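Local coordinates for protein endoglucanase (Thermotoga maritima, PDB 2FVG) that probably works as an aminopeptidase of the M42 family, a hydrolase that binds two divalent metal cations per subunit, at residues Gly159-Lys164 against Ser312-Asn317; Thr221-Asp226 against Ala304-Ser309; Trp235-Gly240 against Pro272-Arg277; Glu6-Pro11 against Ser152-Lys157. One frame throughout, in Å; residues are numbered along the deposited sequence.

In the fold
Four contacts trace how one mixed sheet is assembled. Contact 4 closes first, bringing the N-terminal helix 4-9 to the approach of strand 155-157; contact 1 then opens on the next strand, 160-163. Within the excursion that contact 1 closes lies contact 2, and within that of contact 2 lies contact 3. Strands 155-157, 160-163, 312-315, 297-306 and 215-224 are successive neighbours, and the centres of contacts 4 and 1, and of contacts 1 and 2, are each about 10 Å apart; those of contacts 3 and 4 are about 24 Å apart. Contact 2 carries His-308, a predicted ligand of the second zinc ion, and thereby ties this sheet to the probable metal site.

Contact 1 (Gly159-Lys164 against Ser312-Asn317); sequences GRAVGK and SIIDLN
Arg-160 reaches its cross-strand partner Asp-315, its CB and CD passing beside Ile-313 CG2. The bend at chi2 (-81°) puts CD 4.0 Å from Ile-313 CG2, and the guanidinium then meets the carboxylate at a slant, the two planes 58° apart. NE gives Asp-315 OD2 a salt-bridging hydrogen bond of 2.8 Å from within the guanidinium plane, approaching on the anti side of the carboxylate, and NH2 adds a weak bond to the same oxygen. The other oxygen, OD1, accepts weakly from Asn-317 N and Asp-318 N, so Asp-315 both caps the helix that follows and holds the arginine; the arginine and the helix N-terminus would each be expected to favour its charged form. On this face Val-162 CG2 also rests on Ile-313 CG1 at 4.2 Å, with Ile-307 packing on both residues.

On the opposite face Ala-161 offers its CB as a shallow seat, met by Ile-314 CG1 at 4.2 Å and, more loosely, by Leu-316 CD2 at 4.4 Å. Phe-166 of helix 166-180 packs over Ala-161, Ile-314 and Ser-312. Beside the bare Gly-159, the Leu-316 side chain closes on the glycine carbonyl, CB 3.7 Å from O, while Leu-316 N bonds to that oxygen.

Paired bonds at Ala-161/Ile-314 and Gly-163/Ser-312 complete an antiparallel beta ladder, running straight into an N-capped helix, in the mixed sheet of this M42 peptidase.

Contact 2 (Thr221-Asp226 against Ala304-Ser309); sequences TTTAGD and ARYIHS
Thr-223 drives its methyl group into the face of the Tyr-306 ring. CG2 lies 3.2 Å from the ring centroid and only 8° off the ring normal, a close CH-pi contact in which the two side chains cross at about a right angle. With CG2 anti to its backbone N (OG1 at chi1 -48°), the threonine presents the methyl to the ring. The ring is also bordered in its plane by Gly-225 C and Asp-226 N, where the chain turns past it; Asp-226 CA is 3.6 Å from Tyr-306 CD2, although the aspartate is poorly ordered.

Next along the same side, Ala-304 sets its CB between two threonines, 3.6 Å from Thr-221 CG2 and 3.6 Å from Thr-223 OG1. Thr-221 turns its hydroxyl to other partners, Phe-166 O and Asp-168 OD1.

These side chains ride on neighbouring parallel strands of the mixed sheet, 215-224 and 297-306, in the alpha/beta fold of the zinc exopeptidase clan. Glu-220, just before Thr-221, and His-308, two residues after Tyr-306, are predicted ligands of the first and second zinc ions respectively; the imidazole of His-308 is not modelled.

Ala-304 uses both its backbone groups on one strand: N donates to Thr-222 O at 2.9 Å, and O accepts from Ala-224 N. Tyr-306 N continues the ladder with a 2.8 Å bond to Ala-224 O, nearly along the C=O axis. On the reverse side of the sheet, Arg-305 passes CG 3.8 Å from Ala-224 O, and its guanidinium forms a salt bridge with Glu-231 through NE.

Contact 3 (Trp235-Gly240 against Pro272-Arg277); sequences WATHLG and PFQMKR
Ala-236 and Arg-277 bring their CA atoms to 4.9 Å where an irregular loop passes the short strand 274-275 and the residues after it, the end-to-end directions 130° apart. The loop docks here beside that strand, which joins the mixed sheet through strand 244-245. Gln-274 does the clasping: its CG stands between its own N and carbonyl carbon (chi1 58°), and the extended remainder carries the amide to His-238. There OE1 accepts from His-238 N at 2.9 Å while NE2 donates to His-238 O at 2.8 Å, so one carboxamide grips both polar backbone groups of a single residue; NE2 also serves Gly-242 O. An alanine in place of Gln-274 would probably leave His-238 N and O without these mates and open a gap beside Thr-237 CG2, which lies 3.5 Å from Gln-274 CD.

Thr-237 OG1 donates to Arg-277 O at 2.7 Å, and a water spans Thr-237 N and that same oxygen. One face of the Arg-277 guanidinium lies over Ala-236 N, offset toward the rim. Its NH1 reaches the edge of the Trp-235 ring, the planes 70° apart, at 3.6 Å from CE3.

Contact 4 (Glu6-Pro11 against Ser152-Lys157); sequences ELSMMP and SDYIEK
Met-9, a selenomethionine, lies across Tyr-154 at about a right angle, and their meeting is the main apolar touch: Met-9 CG is 3.9 Å from Tyr-154 CB. The chain then bends at chi3 (66°), which carries CE to within 3.3 Å of the carbonyl oxygen of Ser-152, while SE stays near the backbone of Tyr-154. From the preceding residue, Ser-8 CB approaches Tyr-154 CD2 obliquely at 4.0 Å.

Direct packing of this kind seats the N-terminal helix 4-9 on the residues leading into strand 155-157, a strand of the mixed sheet paired with 160-163. Tyr-154 is buried between these parts, touching Ala-161 from that neighbouring strand as well as Met-2. An alanine at Tyr-154 would keep CB against Met-9, but losing the ring is likely to open a gap beside Ser-8 and Ala-161 and leave Glu-156 without its phenol partner.

Two waters link the helix to the residues just before the strand. One water donates to Ser-8 OG at 2.6 Å and to Asp-153 O at 2.9 Å; the serine hydroxyl is also bonded to Lys-164 O. A second donates to Met-9 O at 2.8 Å and accepts from Ser-152 N at 2.9 Å, and in this way it engages a carbonyl in the last turn of the helix. Ser-152 OG turns to Asn-311 OD1.

Bonds local to the second segment fix the tyrosine at both ends. Its N donates to Asp-153 OD1. At the far end Tyr-154 OH donates to Glu-156 OE2 at 2.8 Å, on the anti side of the carboxylate and 33° out of its plane.

Contact 1 (Gly159-Lys164 against Ser312-Asn317)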
loop_
_atom_site.group_PDB
_atom_site.type_symbol
_atom_site.label_atom_id
_atom_site.label_comp_id
_atom_site.label_asym_id
_atom_site.label_seq_id
_atom_site.Cartn_x
_atom_site.Cartn_y
_atom_site.Cartn_z
ATOM N N GLY A 159 -20.442 3.156 -3.685
ATOM C CA GLY A 159 -19.200 3.672 -4.219
ATOM C C GLY A 159 -18.110 4.006 -3.234
ATOM O O GLY A 159 -17.091 4.537 -3.629
ATOM N N ARG A 160 -18.293 3.696 -1.960
ATOM C CA ARG A 160 -17.259 4.004 -0.978
ATOM C C ARG A 160 -16.914 2.698 -0.305
ATOM O O ARG A 160 -17.792 1.856 -0.140
ATOM C CB ARG A 160 -17.770 5.016 0.059
ATOM C CG ARG A 160 -18.086 6.394 -0.500
ATOM C CD ARG A 160 -16.838 7.256 -0.661
ATOM N NE ARG A 160 -17.048 8.389 -1.571
ATOM C CZ ARG A 160 -17.369 9.634 -1.231
ATOM N NH1 ARG A 160 -17.542 9.984 0.044
ATOM N NH2 ARG A 160 -17.520 10.544 -2.194
ATOM N N ALA A 161 -15.647 2.523 0.064
ATOM C CA ALA A 161 -15.211 1.321 0.744
ATOM C C ALA A 161 -14.442 1.714 1.991
ATOM O O ALA A 161 -13.721 2.701 1.993
ATOM C CB ALA A 161 -14.361 0.480 -0.170
ATOM N N VAL A 162 -14.608 0.940 3.053
ATOM C CA VAL A 162 -13.959 1.211 4.349
ATOM C C VAL A 162 -13.201 -0.048 4.756
ATOM O O VAL A 162 -13.714 -1.175 4.609
ATOM C CB VAL A 162 -14.998 1.533 5.463
ATOM C CG1 VAL A 162 -14.290 1.919 6.804
ATOM C CG2 VAL A 162 -15.932 2.647 5.020
ATOM N N GLY A 163 -11.976 0.139 5.228
ATOM C CA GLY A 163 -11.143 -0.972 5.669
ATOM C C GLY A 163 -9.786 -0.448 6.055
ATOM O O GLY A 163 -9.552 0.749 6.029
ATOM N N LYS A 164 -8.880 -1.349 6.404
ATOM C CA LYS A 164 -7.562 -0.945 6.822
ATOM C C LYS A 164 -6.569 -1.153 5.694
ATOM O O LYS A 164 -6.881 -1.776 4.662
ATOM C CB LYS A 164 -7.123 -1.754 8.049
ATOM C CG LYS A 164 -6.817 -3.206 7.709
ATOM C CD LYS A 164 -6.146 -3.880 8.833
ATOM C CE LYS A 164 -5.812 -5.322 8.516
ATOM N NZ LYS A 164 -4.719 -5.503 7.537
ATOM N N SER A 312 -9.829 3.625 6.886
ATOM C CA SER A 312 -9.987 4.793 6.050
ATOM C C SER A 312 -10.981 4.457 4.954
ATOM O O SER A 312 -11.444 3.318 4.863
ATOM C CB SER A 312 -8.659 5.306 5.497
ATOM O OG SER A 312 -8.107 4.390 4.597
ATOM N N ILE A 313 -11.289 5.444 4.115
ATOM C CA ILE A 313 -12.309 5.320 3.089
ATOM C C ILE A 313 -11.753 5.657 1.733
ATOM O O ILE A 313 -11.029 6.636 1.601
ATOM C CB ILE A 313 -13.431 6.361 3.376
ATOM C CG1 ILE A 313 -13.848 6.340 4.866
ATOM C CG2 ILE A 313 -14.642 6.183 2.455
ATOM C CD1 ILE A 313 -14.550 7.595 5.318
ATOM N N ILE A 314 -12.062 4.844 0.722
ATOM C CA ILE A 314 -11.721 5.222 -0.645
ATOM C C ILE A 314 -13.004 5.291 -1.474
ATOM O O ILE A 314 -14.008 4.654 -1.141
ATOM C CB ILE A 314 -10.697 4.284 -1.329
ATOM C CG1 ILE A 314 -11.282 2.892 -1.563
ATOM C CG2 ILE A 314 -9.382 4.246 -0.549
ATOM C CD1 ILE A 314 -10.521 2.099 -2.602
ATOM N N ASP A 315 -12.967 6.075 -2.541
ATOM C CA ASP A 315 -14.088 6.211 -3.430
ATOM C C ASP A 315 -13.747 5.280 -4.575
ATOM O O ASP A 315 -12.649 5.368 -5.131
ATOM C CB ASP A 315 -14.207 7.676 -3.886
ATOM C CG ASP A 315 -15.395 7.912 -4.771
ATOM O OD1 ASP A 315 -15.304 7.598 -5.971
ATOM O OD2 ASP A 315 -16.421 8.425 -4.280
ATOM N N LEU A 316 -14.659 4.368 -4.908
ATOM C CA LEU A 316 -14.415 3.408 -5.992
ATOM C C LEU A 316 -14.310 4.037 -7.395
ATOM O O LEU A 316 -13.665 3.468 -8.275
ATOM C CB LEU A 316 -15.397 2.225 -5.938
ATOM C CG LEU A 316 -15.294 1.363 -4.662
ATOM C CD1 LEU A 316 -16.373 0.310 -4.637
ATOM C CD2 LEU A 316 -13.914 0.715 -4.538
ATOM N N ASN A 317 -14.942 5.183 -7.620
ATOM C CA ASN A 317 -14.761 5.848 -8.907
ATOM C C ASN A 317 -13.323 6.351 -9.033
ATOM O O ASN A 317 -12.736 6.293 -10.110
ATOM C CB ASN A 317 -15.740 7.015 -9.093
ATOM C CG ASN A 317 -17.164 6.558 -9.297
ATOM O OD1 ASN A 317 -17.426 5.621 -10.053
ATOM N ND2 ASN A 317 -18.101 7.234 -8.640
HETATM O O HOH W 1 -7.185 2.178 5.355
#

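Contact 2 (Thr221-Asp226 against Ala304-Ser309)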
loop_
_atom_site.group_PDB
_atom_site.type_symbol
_atom_site.label_atom_id
_atom_site.label_comp_id
_atom_site.label_asym_id
_atom_site.label_seq_id
_atom_site.Cartn_x
_atom_site.Cartn_y
_atom_site.Cartn_z
ATOM N N THR A 221 -1.461 5.703 -2.022
ATOM C CA THR A 221 -2.735 6.101 -1.463
ATOM C C THR A 221 -2.369 7.265 -0.545
ATOM O O THR A 221 -1.359 7.209 0.164
ATOM C CB THR A 221 -3.418 4.937 -0.729
ATOM O OG1 THR A 221 -3.630 3.867 -1.662
ATOM C CG2 THR A 221 -4.789 5.359 -0.192
ATOM N N THR A 222 -3.104 8.368 -0.642
ATOM C CA THR A 222 -2.806 9.553 0.169
ATOM C C THR A 222 -4.002 9.734 1.100
ATOM O O THR A 222 -5.121 9.894 0.622
ATOM C CB THR A 222 -2.546 10.815 -0.719
ATOM O OG1 THR A 222 -2.309 11.953 0.117
ATOM C CG2 THR A 222 -3.740 11.122 -1.646
ATOM N N THR A 223 -3.767 9.702 2.414
ATOM C CA THR A 223 -4.869 9.750 3.362
ATOM C C THR A 223 -5.021 11.078 4.091
ATOM O O THR A 223 -4.084 11.567 4.726
ATOM C CB THR A 223 -4.814 8.577 4.425
ATOM O OG1 THR A 223 -4.589 7.308 3.783
ATOM C CG2 THR A 223 -6.133 8.498 5.205
ATOM N N ALA A 224 -6.221 11.641 3.993
ATOM C CA ALA A 224 -6.589 12.887 4.662
ATOM C C ALA A 224 -7.387 12.615 5.945
ATOM O O ALA A 224 -7.936 11.529 6.141
ATOM C CB ALA A 224 -7.408 13.762 3.701
ATOM N N GLY A 225 -7.456 13.616 6.814
ATOM C CA GLY A 225 -8.209 13.498 8.056
ATOM C C GLY A 225 -7.424 12.902 9.195
ATOM O O GLY A 225 -8.009 12.414 10.160
ATOM N N ASP A 226 -6.098 12.943 9.071
ATOM C CA ASP A 226 -5.168 12.431 10.085
ATOM C C ASP A 226 -5.476 13.016 11.470
ATOM O O ASP A 226 -5.625 12.274 12.448
ATOM C CB ASP A 226 -3.720 12.733 9.662
ATOM C CG ASP A 226 -2.681 12.190 10.644
ATOM O OD1 ASP A 226 -3.003 11.307 11.476
ATOM O OD2 ASP A 226 -1.520 12.650 10.568
ATOM N N ALA A 304 -7.772 8.869 0.042
ATOM C CA ALA A 304 -8.401 8.105 1.112
ATOM C C ALA A 304 -8.672 9.122 2.212
ATOM O O ALA A 304 -8.019 10.151 2.262
ATOM C CB ALA A 304 -7.452 7.011 1.626
ATOM N N ARG A 305 -9.630 8.845 3.090
ATOM C CA ARG A 305 -9.897 9.720 4.223
ATOM C C ARG A 305 -10.061 8.869 5.469
ATOM O O ARG A 305 -10.821 7.908 5.449
ATOM C CB ARG A 305 -11.172 10.546 3.970
ATOM C CG ARG A 305 -11.559 11.460 5.115
ATOM C CD ARG A 305 -12.531 12.570 4.689
ATOM N NE ARG A 305 -12.750 13.522 5.790
ATOM C CZ ARG A 305 -13.924 13.796 6.373
ATOM N NH1 ARG A 305 -15.068 13.255 5.947
ATOM N NH2 ARG A 305 -13.959 14.670 7.365
ATOM N N TYR A 306 -9.397 9.219 6.567
ATOM C CA TYR A 306 -9.575 8.427 7.796
ATOM C C TYR A 306 -10.995 8.511 8.330
ATOM O O TYR A 306 -11.681 9.515 8.152
ATOM C CB TYR A 306 -8.574 8.790 8.915
ATOM C CG TYR A 306 -7.138 8.338 8.639
ATOM C CD1 TYR A 306 -6.817 6.976 8.507
ATOM C CD2 TYR A 306 -6.098 9.271 8.530
ATOM C CE1 TYR A 306 -5.496 6.558 8.248
ATOM C CE2 TYR A 306 -4.773 8.868 8.277
ATOM C CZ TYR A 306 -4.480 7.512 8.136
ATOM O OH TYR A 306 -3.169 7.126 7.890
ATOM N N ILE A 307 -11.449 7.424 8.932
ATOM C CA ILE A 307 -12.734 7.414 9.612
ATOM C C ILE A 307 -12.457 7.076 11.081
ATOM O O ILE A 307 -12.634 7.925 11.962
ATOM C CB ILE A 307 -13.857 6.594 8.869
ATOM C CG1 ILE A 307 -15.166 6.608 9.669
ATOM C CG2 ILE A 307 -13.410 5.166 8.545
ATOM C CD1 ILE A 307 -15.531 7.979 10.273
ATOM N N HIS A 308 -11.989 5.879 11.369
ATOM C CA HIS A 308 -11.602 5.588 12.735
ATOM C C HIS A 308 -10.361 4.723 12.634
ATOM O O HIS A 308 -10.463 3.500 12.597
ATOM C CB HIS A 308 -12.740 4.904 13.512
ATOM N N SER A 309 -9.193 5.367 12.560
ATOM C CA SER A 309 -7.895 4.661 12.440
ATOM C C SER A 309 -7.978 3.369 13.274
ATOM O O SER A 309 -8.334 3.433 14.455
ATOM C CB SER A 309 -6.737 5.572 12.884
ATOM O OG SER A 309 -5.491 5.156 12.338
#

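Contact 3 (Trp235-Gly240 against Pro272-Arg277)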
loop_
_atom_site.group_PDB
_atom_site.type_symbol
_atom_site.label_atom_id
_atom_site.label_comp_id
_atom_site.label_asym_id
_atom_site.label_seq_id
_atom_site.Cartn_x
_atom_site.Cartn_y
_atom_site.Cartn_z
ATOM N N TRP A 235 -9.289 22.398 1.608
ATOM C CA TRP A 235 -7.996 22.440 0.902
ATOM C C TRP A 235 -7.206 21.127 1.104
ATOM O O TRP A 235 -6.153 21.099 1.733
ATOM C CB TRP A 235 -7.171 23.673 1.319
ATOM C CG TRP A 235 -8.005 24.920 1.436
ATOM C CD1 TRP A 235 -8.341 25.578 2.592
ATOM C CD2 TRP A 235 -8.657 25.628 0.370
ATOM N NE1 TRP A 235 -9.142 26.661 2.311
ATOM C CE2 TRP A 235 -9.356 26.717 0.957
ATOM C CE3 TRP A 235 -8.713 25.458 -1.020
ATOM C CZ2 TRP A 235 -10.102 27.635 0.197
ATOM C CZ3 TRP A 235 -9.457 26.379 -1.783
ATOM C CH2 TRP A 235 -10.140 27.450 -1.167
ATOM N N ALA A 236 -7.733 20.042 0.557
ATOM C CA ALA A 236 -7.117 18.727 0.688
ATOM C C ALA A 236 -7.397 17.918 -0.559
ATOM O O ALA A 236 -8.106 18.389 -1.441
ATOM C CB ALA A 236 -7.672 18.015 1.918
ATOM N N THR A 237 -6.817 16.720 -0.636
ATOM C CA THR A 237 -7.031 15.801 -1.733
ATOM C C THR A 237 -8.376 15.160 -1.412
ATOM O O THR A 237 -8.551 14.579 -0.331
ATOM C CB THR A 237 -5.924 14.729 -1.790
ATOM O OG1 THR A 237 -4.644 15.362 -1.708
ATOM C CG2 THR A 237 -6.005 13.948 -3.086
ATOM N N HIS A 238 -9.335 15.258 -2.323
ATOM C CA HIS A 238 -10.669 14.755 -1.986
ATOM C C HIS A 238 -11.168 13.488 -2.615
ATOM O O HIS A 238 -10.886 13.205 -3.775
ATOM C CB HIS A 238 -11.701 15.850 -2.217
ATOM C CG HIS A 238 -11.409 17.099 -1.453
ATOM N ND1 HIS A 238 -11.323 17.125 -0.073
ATOM C CD2 HIS A 238 -11.193 18.368 -1.871
ATOM C CE1 HIS A 238 -11.053 18.355 0.324
ATOM N NE2 HIS A 238 -10.974 19.129 -0.747
ATOM N N LEU A 239 -11.948 12.739 -1.833
ATOM C CA LEU A 239 -12.627 11.544 -2.328
ATOM C C LEU A 239 -13.576 12.003 -3.424
ATOM O O LEU A 239 -14.284 12.993 -3.255
ATOM C CB LEU A 239 -13.435 10.872 -1.212
ATOM C CG LEU A 239 -12.737 10.187 -0.029
ATOM C CD1 LEU A 239 -13.767 9.661 0.919
ATOM C CD2 LEU A 239 -11.882 9.053 -0.496
ATOM N N GLY A 240 -13.558 11.320 -4.558
ATOM C CA GLY A 240 -14.458 11.649 -5.651
ATOM C C GLY A 240 -13.881 12.541 -6.733
ATOM O O GLY A 240 -14.395 12.550 -7.852
ATOM N N PRO A 272 -10.840 11.942 -14.695
ATOM C CA PRO A 272 -10.788 12.988 -13.682
ATOM C C PRO A 272 -9.532 12.837 -12.854
ATOM O O PRO A 272 -9.107 11.709 -12.551
ATOM C CB PRO A 272 -12.012 12.705 -12.800
ATOM C CG PRO A 272 -12.873 11.783 -13.586
ATOM C CD PRO A 272 -11.976 11.022 -14.487
ATOM N N PHE A 273 -8.930 13.959 -12.485
ATOM C CA PHE A 273 -7.731 13.906 -11.655
ATOM C C PHE A 273 -7.727 15.159 -10.832
ATOM O O PHE A 273 -8.499 16.075 -11.117
ATOM C CB PHE A 273 -6.453 13.848 -12.503
ATOM C CG PHE A 273 -6.216 15.096 -13.364
ATOM C CD1 PHE A 273 -6.866 15.255 -14.579
ATOM C CD2 PHE A 273 -5.328 16.093 -12.953
ATOM C CE1 PHE A 273 -6.654 16.410 -15.374
ATOM C CE2 PHE A 273 -5.104 17.232 -13.740
ATOM C CZ PHE A 273 -5.767 17.390 -14.947
ATOM N N GLN A 274 -6.878 15.193 -9.810
ATOM C CA GLN A 274 -6.741 16.395 -8.995
ATOM C C GLN A 274 -5.276 16.561 -8.681
ATOM O O GLN A 274 -4.501 15.641 -8.915
ATOM C CB GLN A 274 -7.558 16.312 -7.685
ATOM C CG GLN A 274 -7.210 15.127 -6.757
ATOM C CD GLN A 274 -8.184 15.001 -5.600
ATOM O OE1 GLN A 274 -8.500 15.987 -4.949
ATOM N NE2 GLN A 274 -8.673 13.783 -5.342
HETATM N N MSE A 275 -4.899 17.743 -8.199
HETATM C CA MSE A 275 -3.548 17.987 -7.728
HETATM C C MSE A 275 -3.464 17.386 -6.351
HETATM O O MSE A 275 -4.439 17.323 -5.628
HETATM C CB MSE A 275 -3.243 19.475 -7.610
HETATM C CG MSE A 275 -3.382 20.244 -8.913
HETATM SE SE MSE A 275 -2.130 19.560 -10.284
HETATM C CE MSE A 275 -2.720 20.638 -11.875
ATOM N N LYS A 276 -2.273 16.958 -5.990
ATOM C CA LYS A 276 -2.020 16.394 -4.706
ATOM C C LYS A 276 -1.903 17.542 -3.694
ATOM O O LYS A 276 -1.067 18.439 -3.855
ATOM C CB LYS A 276 -0.723 15.608 -4.805
ATOM C CG LYS A 276 -0.082 15.256 -3.478
ATOM C CD LYS A 276 -0.724 14.084 -2.826
ATOM C CE LYS A 276 -0.089 13.863 -1.452
ATOM N NZ LYS A 276 1.408 13.831 -1.478
ATOM N N ARG A 277 -2.776 17.540 -2.687
ATOM C CA ARG A 277 -2.749 18.531 -1.607
ATOM C C ARG A 277 -2.630 17.789 -0.301
ATOM O O ARG A 277 -3.517 17.011 0.049
ATOM C CB ARG A 277 -4.008 19.402 -1.595
ATOM C CG ARG A 277 -4.018 20.440 -2.685
ATOM C CD ARG A 277 -5.231 21.339 -2.627
ATOM N NE ARG A 277 -6.459 20.637 -3.011
ATOM C CZ ARG A 277 -7.638 21.242 -3.168
ATOM N NH1 ARG A 277 -7.743 22.557 -2.997
ATOM N NH2 ARG A 277 -8.711 20.539 -3.504
HETATM O O HOH W 2 -5.152 15.268 1.532
#

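Contact 4 (Glu6-Pro11 against Ser152-Lys157)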
loop_
_atom_site.group_PDB
_atom_site.type_symbol
_atom_site.label_atom_id
_atom_site.label_comp_id
_atom_site.label_asym_id
_atom_site.label_seq_id
_atom_site.Cartn_x
_atom_site.Cartn_y
_atom_site.Cartn_z
ATOM N N GLU A 6 -9.785 -8.743 0.024
ATOM C CA GLU A 6 -8.785 -9.647 0.638
ATOM C C GLU A 6 -7.485 -8.908 0.961
ATOM O O GLU A 6 -6.918 -9.110 2.029
ATOM C CB GLU A 6 -8.466 -10.890 -0.204
ATOM C CG GLU A 6 -9.617 -11.874 -0.486
ATOM C CD GLU A 6 -10.515 -11.475 -1.664
ATOM O OE1 GLU A 6 -10.777 -10.270 -1.886
ATOM O OE2 GLU A 6 -10.984 -12.398 -2.372
ATOM N N LEU A 7 -7.032 -8.047 0.041
ATOM C CA LEU A 7 -5.791 -7.297 0.237
ATOM C C LEU A 7 -5.853 -6.452 1.489
ATOM O O LEU A 7 -4.964 -6.521 2.339
ATOM C CB LEU A 7 -5.440 -6.468 -0.999
ATOM C CG LEU A 7 -4.886 -7.390 -2.086
ATOM C CD1 LEU A 7 -4.839 -6.688 -3.408
ATOM C CD2 LEU A 7 -3.483 -7.951 -1.685
ATOM N N SER A 8 -6.931 -5.695 1.616
ATOM C CA SER A 8 -7.160 -4.854 2.779
ATOM C C SER A 8 -7.142 -5.612 4.109
ATOM O O SER A 8 -6.421 -5.242 5.055
ATOM C CB SER A 8 -8.523 -4.173 2.640
ATOM O OG SER A 8 -8.893 -3.635 3.899
HETATM N N MSE A 9 -7.927 -6.679 4.181
HETATM C CA MSE A 9 -8.119 -7.427 5.438
HETATM C C MSE A 9 -6.955 -8.283 5.904
HETATM O O MSE A 9 -6.771 -8.504 7.104
HETATM C CB MSE A 9 -9.356 -8.306 5.326
HETATM C CG MSE A 9 -10.617 -7.506 5.191
HETATM SE SE MSE A 9 -12.151 -8.684 5.238
HETATM C CE MSE A 9 -11.940 -9.309 7.176
HETATM N N MSE A 10 -6.179 -8.751 4.941
HETATM C CA MSE A 10 -5.053 -9.631 5.176
HETATM C C MSE A 10 -3.948 -8.978 6.004
HETATM O O MSE A 10 -3.727 -7.778 5.876
HETATM C CB MSE A 10 -4.523 -9.944 3.802
HETATM C CG MSE A 10 -3.542 -11.020 3.661
HETATM SE SE MSE A 10 -3.449 -11.116 1.721
HETATM C CE MSE A 10 -5.240 -12.003 1.312
ATOM N N PRO A 11 -3.251 -9.767 6.863
ATOM C CA PRO A 11 -2.152 -9.211 7.619
ATOM C C PRO A 11 -0.848 -9.215 6.811
ATOM O O PRO A 11 -0.547 -10.191 6.121
ATOM C CB PRO A 11 -2.040 -10.158 8.830
ATOM C CG PRO A 11 -2.615 -11.451 8.390
ATOM C CD PRO A 11 -3.451 -11.202 7.156
ATOM N N SER A 152 -9.623 -5.767 10.949
ATOM C CA SER A 152 -10.640 -4.919 10.388
ATOM C C SER A 152 -11.413 -5.642 9.311
ATOM O O SER A 152 -10.906 -6.560 8.668
ATOM C CB SER A 152 -10.043 -3.630 9.828
ATOM O OG SER A 152 -11.088 -2.738 9.490
ATOM N N ASP A 153 -12.653 -5.214 9.149
ATOM C CA ASP A 153 -13.557 -5.741 8.173
ATOM C C ASP A 153 -13.416 -4.838 6.953
ATOM O O ASP A 153 -12.750 -3.812 7.001
ATOM C CB ASP A 153 -14.966 -5.660 8.769
ATOM C CG ASP A 153 -15.975 -6.535 8.048
ATOM O OD1 ASP A 153 -15.663 -7.089 6.961
ATOM O OD2 ASP A 153 -17.097 -6.666 8.585
ATOM N N TYR A 154 -13.991 -5.239 5.838
ATOM C CA TYR A 154 -13.980 -4.426 4.642
ATOM C C TYR A 154 -15.421 -4.304 4.191
ATOM O O TYR A 154 -16.043 -5.295 3.846
ATOM C CB TYR A 154 -13.137 -5.074 3.546
ATOM C CG TYR A 154 -13.237 -4.393 2.193
ATOM C CD1 TYR A 154 -14.217 -4.765 1.274
ATOM C CD2 TYR A 154 -12.342 -3.396 1.827
ATOM C CE1 TYR A 154 -14.307 -4.155 0.038
ATOM C CE2 TYR A 154 -12.412 -2.787 0.602
ATOM C CZ TYR A 154 -13.398 -3.161 -0.292
ATOM O OH TYR A 154 -13.462 -2.551 -1.520
ATOM N N ILE A 155 -15.960 -3.096 4.204
ATOM C CA ILE A 155 -17.331 -2.886 3.751
ATOM C C ILE A 155 -17.347 -1.931 2.579
ATOM O O ILE A 155 -16.640 -0.942 2.557
ATOM C CB ILE A 155 -18.296 -2.448 4.886
ATOM C CG1 ILE A 155 -17.758 -1.211 5.618
ATOM C CG2 ILE A 155 -18.495 -3.602 5.870
ATOM C CD1 ILE A 155 -18.753 -0.531 6.582
ATOM N N GLU A 156 -18.190 -2.220 1.607
ATOM C CA GLU A 156 -18.228 -1.456 0.384
ATOM C C GLU A 156 -19.680 -1.162 0.033
ATOM O O GLU A 156 -20.453 -2.100 -0.168
ATOM C CB GLU A 156 -17.628 -2.377 -0.671
ATOM C CG GLU A 156 -17.316 -1.851 -2.037
ATOM C CD GLU A 156 -16.808 -2.988 -2.934
ATOM O OE1 GLU A 156 -17.637 -3.846 -3.324
ATOM O OE2 GLU A 156 -15.589 -3.040 -3.244
ATOM N N LYS A 157 -20.082 0.109 -0.006
ATOM C CA LYS A 157 -21.444 0.423 -0.468
ATOM C C LYS A 157 -21.563 1.819 -1.045
ATOM O O LYS A 157 -20.935 2.770 -0.564
ATOM C CB LYS A 157 -22.510 0.199 0.613
ATOM C CG LYS A 157 -23.943 -0.068 0.050
HETATM O O HOH W 3 -9.916 -4.091 6.263
HETATM O O HOH W 4 -8.596 -7.855 9.185
#